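Local coordinates for protein benzoylformate decarboxylase (Mycobacterium smegmatis, PDB 4Q9D) that belongs to the thiamine pyrophosphate enzyme family, forming a four-chain assembly whose chains each contain three parallel beta sheets, with a bound magnesium ion, at residues Leu296-Asp301 / Gly316-Ala321; Met204-Pro209 / Val270-Ala275; Gly220-Glu225 / Arg324-Ile329. All blocks are in the same frame, centred on the assembly; numbering follows the deposited sequence.

Interaction 1 of 3, residues Leu296-Asp301 / Gly316-Ala321; sequences LQITAD and GDVGIA
The flat group of this contact is the Thr299 carbonyl. Gly316 N approaches it from above the plane, 42° out, and donates to Thr299 O at 2.9 Å. At the nitrogen of the same peptide, Ala300 N, Gly316 O lies 3.4 Å away, but the angle is poor for bonding, and that N-H is given to Glu210 OE2. Val318 CG1 rests 4.0 Å from Ile298 O. Here the end of strand 294-299 meets the turn that leads from edge strand 312-315 into helix 318-328, in the Rossmann-like central domain. Farther into the helix the contact is apolar: Ile298 CG2, which stands anti to the backbone N, reaches Ala321 CB at 3.7 Å. Asp317 is the N-cap of the helix, and its OD2 accepts from Ile320 N at 3.0 Å through the anti lone pair. On the strand side Thr299 OG1 accepts from Asp301 N at 3.0 Å, an ST turn, and also bonds to Glu210 OE1. One backbone hydrogen bond thus spans the buried junction, beside methyl packing, while Glu210 and the cap serve polar groups around it; the Glu210 carboxylate would be expected to polarise the Ala300 peptide.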
# COMPACT_ATOMS: atom_id res chain seq x y z
N LEU B 296 4.32 24.03 -24.86
CA LEU B 296 5.34 24.04 -23.83
C LEU B 296 4.63 24.08 -22.47
O LEU B 296 3.62 24.78 -22.33
CB LEU B 296 6.23 25.29 -23.94
CG LEU B 296 7.03 25.42 -25.24
CD1 LEU B 296 7.68 26.81 -25.31
CD2 LEU B 296 8.07 24.34 -25.32
N GLN B 297 5.18 23.37 -21.49
CA GLN B 297 4.58 23.33 -20.15
C GLN B 297 5.65 23.62 -19.11
O GLN B 297 6.75 23.08 -19.17
CB GLN B 297 3.96 21.96 -19.89
CG GLN B 297 3.33 21.80 -18.49
CD GLN B 297 2.88 20.35 -18.21
OE1 GLN B 297 3.25 19.42 -18.93
NE2 GLN B 297 2.08 20.17 -17.17
N ILE B 298 5.32 24.49 -18.15
CA ILE B 298 6.25 24.82 -17.07
C ILE B 298 5.48 24.63 -15.78
O ILE B 298 4.43 25.22 -15.61
CB ILE B 298 6.77 26.28 -17.17
CG1 ILE B 298 7.62 26.49 -18.44
CG2 ILE B 298 7.51 26.67 -15.92
CD1 ILE B 298 8.04 27.93 -18.64
N THR B 299 5.99 23.80 -14.88
CA THR B 299 5.27 23.51 -13.63
C THR B 299 6.26 23.17 -12.55
O THR B 299 7.38 22.69 -12.83
CB THR B 299 4.29 22.31 -13.80
OG1 THR B 299 3.71 21.99 -12.54
CG2 THR B 299 5.01 21.06 -14.32
N ALA B 300 5.86 23.40 -11.30
CA ALA B 300 6.73 23.04 -10.17
C ALA B 300 6.46 21.60 -9.75
O ALA B 300 7.14 21.05 -8.89
CB ALA B 300 6.52 23.99 -9.00
N ASP B 301 5.45 20.98 -10.37
CA ASP B 301 5.06 19.62 -9.98
C ASP B 301 5.36 18.57 -11.05
O ASP B 301 4.60 18.41 -11.99
CB ASP B 301 3.58 19.60 -9.58
CG ASP B 301 3.11 18.23 -9.08
OD1 ASP B 301 3.92 17.26 -9.07
OD2 ASP B 301 1.92 18.11 -8.70
N GLY B 316 10.11 23.67 -12.62
CA GLY B 316 10.73 24.78 -11.92
C GLY B 316 9.65 25.64 -11.32
O GLY B 316 8.49 25.58 -11.76
N ASP B 317 10.02 26.44 -10.33
CA ASP B 317 9.11 27.40 -9.74
C ASP B 317 8.55 28.35 -10.81
O ASP B 317 9.31 28.87 -11.62
CB ASP B 317 9.84 28.21 -8.68
CG ASP B 317 8.95 29.22 -7.98
OD1 ASP B 317 8.34 28.85 -6.93
OD2 ASP B 317 8.87 30.38 -8.46
N VAL B 318 7.24 28.59 -10.82
CA VAL B 318 6.66 29.30 -11.96
C VAL B 318 6.99 30.79 -11.88
O VAL B 318 7.08 31.47 -12.89
CB VAL B 318 5.14 29.05 -12.11
CG1 VAL B 318 4.91 27.59 -12.42
CG2 VAL B 318 4.39 29.46 -10.82
N GLY B 319 7.17 31.27 -10.66
CA GLY B 319 7.58 32.64 -10.43
C GLY B 319 8.96 32.93 -10.97
O GLY B 319 9.18 33.91 -11.68
N ILE B 320 9.92 32.06 -10.65
CA ILE B 320 11.26 32.20 -11.21
C ILE B 320 11.22 32.08 -12.73
O ILE B 320 11.88 32.82 -13.45
CB ILE B 320 12.21 31.13 -10.63
CG1 ILE B 320 12.37 31.35 -9.13
CG2 ILE B 320 13.57 31.18 -11.32
CD1 ILE B 320 13.24 30.30 -8.46
N ALA B 321 10.47 31.10 -13.23
CA ALA B 321 10.40 30.89 -14.66
C ALA B 321 9.89 32.13 -15.39
O ALA B 321 10.45 32.49 -16.41
CB ALA B 321 9.53 29.65 -15.02

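Interaction 2 of 3, residues Met204-Pro209 / Val270-Ala275; sequences MLVLGP and VVVVGA
Met204 and Val270 lie side by side and point the same way, on adjacent parallel strands at the middle of a Rossmann-like sheet with strand order 3-2-1-4-5-6. Strands 203-207 and 269-273 are the first and fourth of it, the pair at which the crossovers change direction. The segment axes run 4.7 Å apart at 15°. Met204 bends at chi2 and at chi3 (-72°), which brings CE to 3.7 Å from Val270 CG1. On the same face Val206 sits alongside Val272 yet angles across Val270, its CG2 4.0 Å from Val270 CG1; Val264 of helix 257-264 touches Met204 and Val270. The opposite face carries Leu205, Leu207, Val271 and Val273. Leu205 slants over Val271, with CD1 3.9 Å from CG1 of Val271, whereas Leu207 and Val273 run alongside each other, and Leu322 of helix 318-328 packs on both. Four nearly straight backbone bonds set the register: Met204 O, Val271 O, Val206 O and Val273 O accept in turn from Val271 N, Val206 N, Val273 N and Gly208 N. Past the strands, Ala275 CB comes to 3.7 Å from Gly208 CA, and Gly274 O is 3.2 Å from Pro209 N, which has no hydrogen to give.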
# COMPACT_ATOMS: atom_id res chain seq x y z
N MET B 204 -0.11 31.58 -27.55
CA MET B 204 -1.11 31.82 -26.53
C MET B 204 -0.54 31.42 -25.18
O MET B 204 0.20 30.43 -25.08
CB MET B 204 -2.41 31.03 -26.84
CG MET B 204 -3.53 31.29 -25.84
SD MET B 204 -3.59 30.01 -24.53
CE MET B 204 -4.23 28.66 -25.53
N LEU B 205 -0.90 32.15 -24.13
CA LEU B 205 -0.36 31.91 -22.82
C LEU B 205 -1.46 31.46 -21.87
O LEU B 205 -2.54 32.05 -21.85
CB LEU B 205 0.29 33.19 -22.29
CG LEU B 205 0.84 33.12 -20.87
CD1 LEU B 205 1.98 32.08 -20.81
CD2 LEU B 205 1.32 34.50 -20.42
N VAL B 206 -1.18 30.40 -21.09
CA VAL B 206 -2.09 29.95 -20.04
C VAL B 206 -1.39 30.11 -18.70
O VAL B 206 -0.28 29.60 -18.53
CB VAL B 206 -2.50 28.44 -20.20
CG1 VAL B 206 -3.52 28.06 -19.16
CG2 VAL B 206 -3.04 28.16 -21.61
N LEU B 207 -2.03 30.82 -17.78
CA LEU B 207 -1.51 31.03 -16.44
C LEU B 207 -2.47 30.38 -15.45
O LEU B 207 -3.60 30.85 -15.26
CB LEU B 207 -1.35 32.54 -16.12
CG LEU B 207 -0.30 33.33 -16.95
CD1 LEU B 207 -0.34 34.84 -16.65
CD2 LEU B 207 1.12 32.79 -16.72
N GLY B 208 -2.00 29.30 -14.83
CA GLY B 208 -2.82 28.50 -13.94
C GLY B 208 -2.56 28.79 -12.47
O GLY B 208 -1.79 29.69 -12.12
N PRO B 209 -3.22 28.02 -11.60
CA PRO B 209 -3.20 28.26 -10.14
C PRO B 209 -1.80 28.29 -9.50
O PRO B 209 -1.68 28.92 -8.44
CB PRO B 209 -3.99 27.07 -9.58
CG PRO B 209 -4.95 26.68 -10.72
CD PRO B 209 -4.16 26.94 -11.99
N VAL B 270 1.20 27.01 -27.72
CA VAL B 270 0.56 27.24 -26.42
C VAL B 270 1.62 27.14 -25.33
O VAL B 270 2.35 26.14 -25.23
CB VAL B 270 -0.60 26.25 -26.15
CG1 VAL B 270 -1.29 26.60 -24.82
CG2 VAL B 270 -1.59 26.33 -27.29
N VAL B 271 1.75 28.20 -24.54
CA VAL B 271 2.67 28.21 -23.42
C VAL B 271 1.89 28.05 -22.12
O VAL B 271 1.15 28.95 -21.72
CB VAL B 271 3.47 29.49 -23.38
CG1 VAL B 271 4.45 29.43 -22.22
CG2 VAL B 271 4.20 29.70 -24.73
N VAL B 272 2.03 26.91 -21.47
CA VAL B 272 1.26 26.62 -20.26
C VAL B 272 2.12 26.70 -19.01
O VAL B 272 3.01 25.87 -18.80
CB VAL B 272 0.61 25.23 -20.33
CG1 VAL B 272 -0.22 25.00 -19.06
CG2 VAL B 272 -0.25 25.10 -21.61
N VAL B 273 1.84 27.70 -18.17
CA VAL B 273 2.65 27.94 -16.99
C VAL B 273 1.78 27.75 -15.78
O VAL B 273 0.81 28.46 -15.61
CB VAL B 273 3.26 29.37 -16.96
CG1 VAL B 273 4.16 29.54 -15.75
CG2 VAL B 273 4.05 29.65 -18.24
N GLY B 274 2.09 26.76 -14.96
CA GLY B 274 1.36 26.65 -13.70
C GLY B 274 -0.05 26.14 -13.76
O GLY B 274 -0.80 26.28 -12.79
N ALA B 275 -0.41 25.53 -14.90
CA ALA B 275 -1.70 24.83 -15.10
C ALA B 275 -1.39 23.43 -15.60
O ALA B 275 -0.33 23.19 -16.20
CB ALA B 275 -2.60 25.57 -16.15

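Interaction 3 of 3, residues Gly220-Glu225 / Arg324-Ile329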
# COMPACT_ATOMS: atom_id res chain seq x y z
N GLY B 220 3.69 37.37 -13.68
CA GLY B 220 2.90 36.82 -14.77
C GLY B 220 2.41 37.95 -15.68
O GLY B 220 2.43 37.87 -16.92
N ILE B 221 1.96 39.03 -15.07
CA ILE B 221 1.50 40.20 -15.82
C ILE B 221 2.62 40.80 -16.68
O ILE B 221 2.44 41.08 -17.86
CB ILE B 221 0.99 41.28 -14.86
CG1 ILE B 221 -0.37 40.86 -14.29
CG2 ILE B 221 0.89 42.66 -15.59
CD1 ILE B 221 -0.77 41.71 -13.09
N GLU B 222 3.79 40.97 -16.07
CA GLU B 222 4.94 41.52 -16.78
C GLU B 222 5.33 40.65 -17.98
O GLU B 222 5.58 41.16 -19.08
CB GLU B 222 6.12 41.69 -15.81
CG GLU B 222 7.32 42.38 -16.46
CD GLU B 222 8.53 42.46 -15.54
OE1 GLU B 222 8.60 41.67 -14.57
OE2 GLU B 222 9.41 43.30 -15.79
N PHE B 223 5.35 39.34 -17.79
CA PHE B 223 5.62 38.45 -18.91
C PHE B 223 4.51 38.52 -19.97
O PHE B 223 4.78 38.57 -21.17
CB PHE B 223 5.82 37.00 -18.46
CG PHE B 223 6.08 36.06 -19.61
CD1 PHE B 223 7.30 36.06 -20.27
CD2 PHE B 223 5.11 35.19 -20.04
CE1 PHE B 223 7.54 35.21 -21.33
CE2 PHE B 223 5.34 34.32 -21.08
CZ PHE B 223 6.56 34.34 -21.74
N ALA B 224 3.27 38.49 -19.52
CA ALA B 224 2.16 38.44 -20.46
C ALA B 224 2.15 39.71 -21.31
O ALA B 224 1.88 39.66 -22.51
CB ALA B 224 0.83 38.29 -19.71
N GLU B 225 2.45 40.84 -20.68
CA GLU B 225 2.44 42.13 -21.40
C GLU B 225 3.57 42.25 -22.43
O GLU B 225 3.35 42.71 -23.54
CB GLU B 225 2.45 43.30 -20.42
CG GLU B 225 1.10 43.47 -19.71
CD GLU B 225 1.10 44.65 -18.76
OE1 GLU B 225 2.18 45.25 -18.61
OE2 GLU B 225 0.04 44.97 -18.16
N ARG B 324 12.32 35.16 -15.40
CA ARG B 324 13.43 34.86 -16.27
C ARG B 324 13.04 34.88 -17.76
O ARG B 324 13.77 35.39 -18.61
CB ARG B 324 14.07 33.54 -15.85
CG ARG B 324 15.37 33.24 -16.54
CD ARG B 324 16.48 34.24 -16.18
NE ARG B 324 17.48 34.29 -17.25
CZ ARG B 324 18.21 35.36 -17.53
NH1 ARG B 324 18.06 36.46 -16.81
NH2 ARG B 324 19.10 35.33 -18.53
N LEU B 325 11.88 34.31 -18.08
CA LEU B 325 11.38 34.32 -19.44
C LEU B 325 11.20 35.74 -19.98
O LEU B 325 11.49 36.00 -21.13
CB LEU B 325 10.04 33.58 -19.51
CG LEU B 325 10.18 32.05 -19.56
CD1 LEU B 325 8.81 31.40 -19.44
CD2 LEU B 325 10.88 31.66 -20.87
N THR B 326 10.69 36.63 -19.14
CA THR B 326 10.58 38.04 -19.50
C THR B 326 11.93 38.56 -20.01
O THR B 326 12.01 39.12 -21.10
CB THR B 326 10.14 38.87 -18.30
OG1 THR B 326 8.84 38.43 -17.89
CG2 THR B 326 10.08 40.34 -18.68
N GLU B 327 12.98 38.36 -19.23
CA GLU B 327 14.32 38.74 -19.66
C GLU B 327 14.77 38.03 -20.92
O GLU B 327 15.44 38.65 -21.73
CB GLU B 327 15.34 38.54 -18.54
CG GLU B 327 15.06 39.46 -17.39
CD GLU B 327 15.83 39.10 -16.13
OE1 GLU B 327 16.50 38.04 -16.13
OE2 GLU B 327 15.75 39.86 -15.14
N LEU B 328 14.39 36.77 -21.12
CA LEU B 328 14.92 36.01 -22.26
C LEU B 328 14.21 36.26 -23.59
O LEU B 328 14.85 36.21 -24.63
CB LEU B 328 14.94 34.50 -22.00
CG LEU B 328 15.79 33.96 -20.84
CD1 LEU B 328 15.33 32.54 -20.50
CD2 LEU B 328 17.24 33.93 -21.24
N ILE B 329 12.90 36.49 -23.57
CA ILE B 329 12.20 36.63 -24.85
C ILE B 329 12.42 38.01 -25.52
O ILE B 329 12.64 39.03 -24.86
CB ILE B 329 10.68 36.31 -24.76
CG1 ILE B 329 9.95 37.35 -23.94
CG2 ILE B 329 10.42 34.89 -24.21
CD1 ILE B 329 8.47 37.45 -24.30
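Thr326 OG1 donates to Leu322 O one turn earlier in its own helix, and it also meets Phe223 across the contact, 3.4 Å from CA and 3.4 Å from CB of that residue. OG1 stands anti to the carbonyl carbon of Thr326 (chi1 -62°), beside the backbone N, which is compatible with reaching both the Leu322 carbonyl and the neighbouring helix. The two side chains slide past each other in opposite directions. Phe223 CG is anti to its backbone N (chi1 179°), and the ring projects from helix 217-227 to meet Thr326 CA in plane at its edge. Atom CE1 does most of the remaining touching: Leu325 CB approaches it obliquely at 3.5 Å, and Ile329 CD1 likewise obliquely at 3.8 Å. The Ile329 side chain crosses that of Phe223 at about a right angle. In the Rossmann-like central domain, these helices pack on one face of the parallel sheet, as the contacts of Phe223 and Ala224 with Leu205, and of Leu322 with Val273, indicate. Their short segments run in the same sense, 24° between directions and 9.0 Å apart at closest. No hydrogen bond joins the two segments themselves, which meet through van der Waals contacts; just beyond 220-225, Lys226 NZ bonds to Thr326 O and more weakly to Ile329 O. At the solvent-facing side Glu222 crosses Thr326 at about a right angle, with CG 4.1 Å from Thr326 CG2.

Overall arrangement
From the N terminus, segment 204-209 opens interaction 2 and segment 220-225 opens interaction 3. Interaction 2 closes first, at 270-275, after 60 intervening residues, so the two cross. Interaction 1 then opens at 296-301 and closes at 316-321, wholly within the span of interaction 3, which ends at 324-329; interactions 2 and 1 follow in series. Interactions 1 and 2 share a sheet: strand 294-299 neighbours 269-273, with Leu296 O and Ile298 N each 2.8 Å from Val272 N and Val272 O respectively. Helix 318-328 serves both interactions 1 and 3, with Ile298 CD1 3.6 Å from Leu325 CD1, joining strand 294-299 to the helices on one face of the sheet.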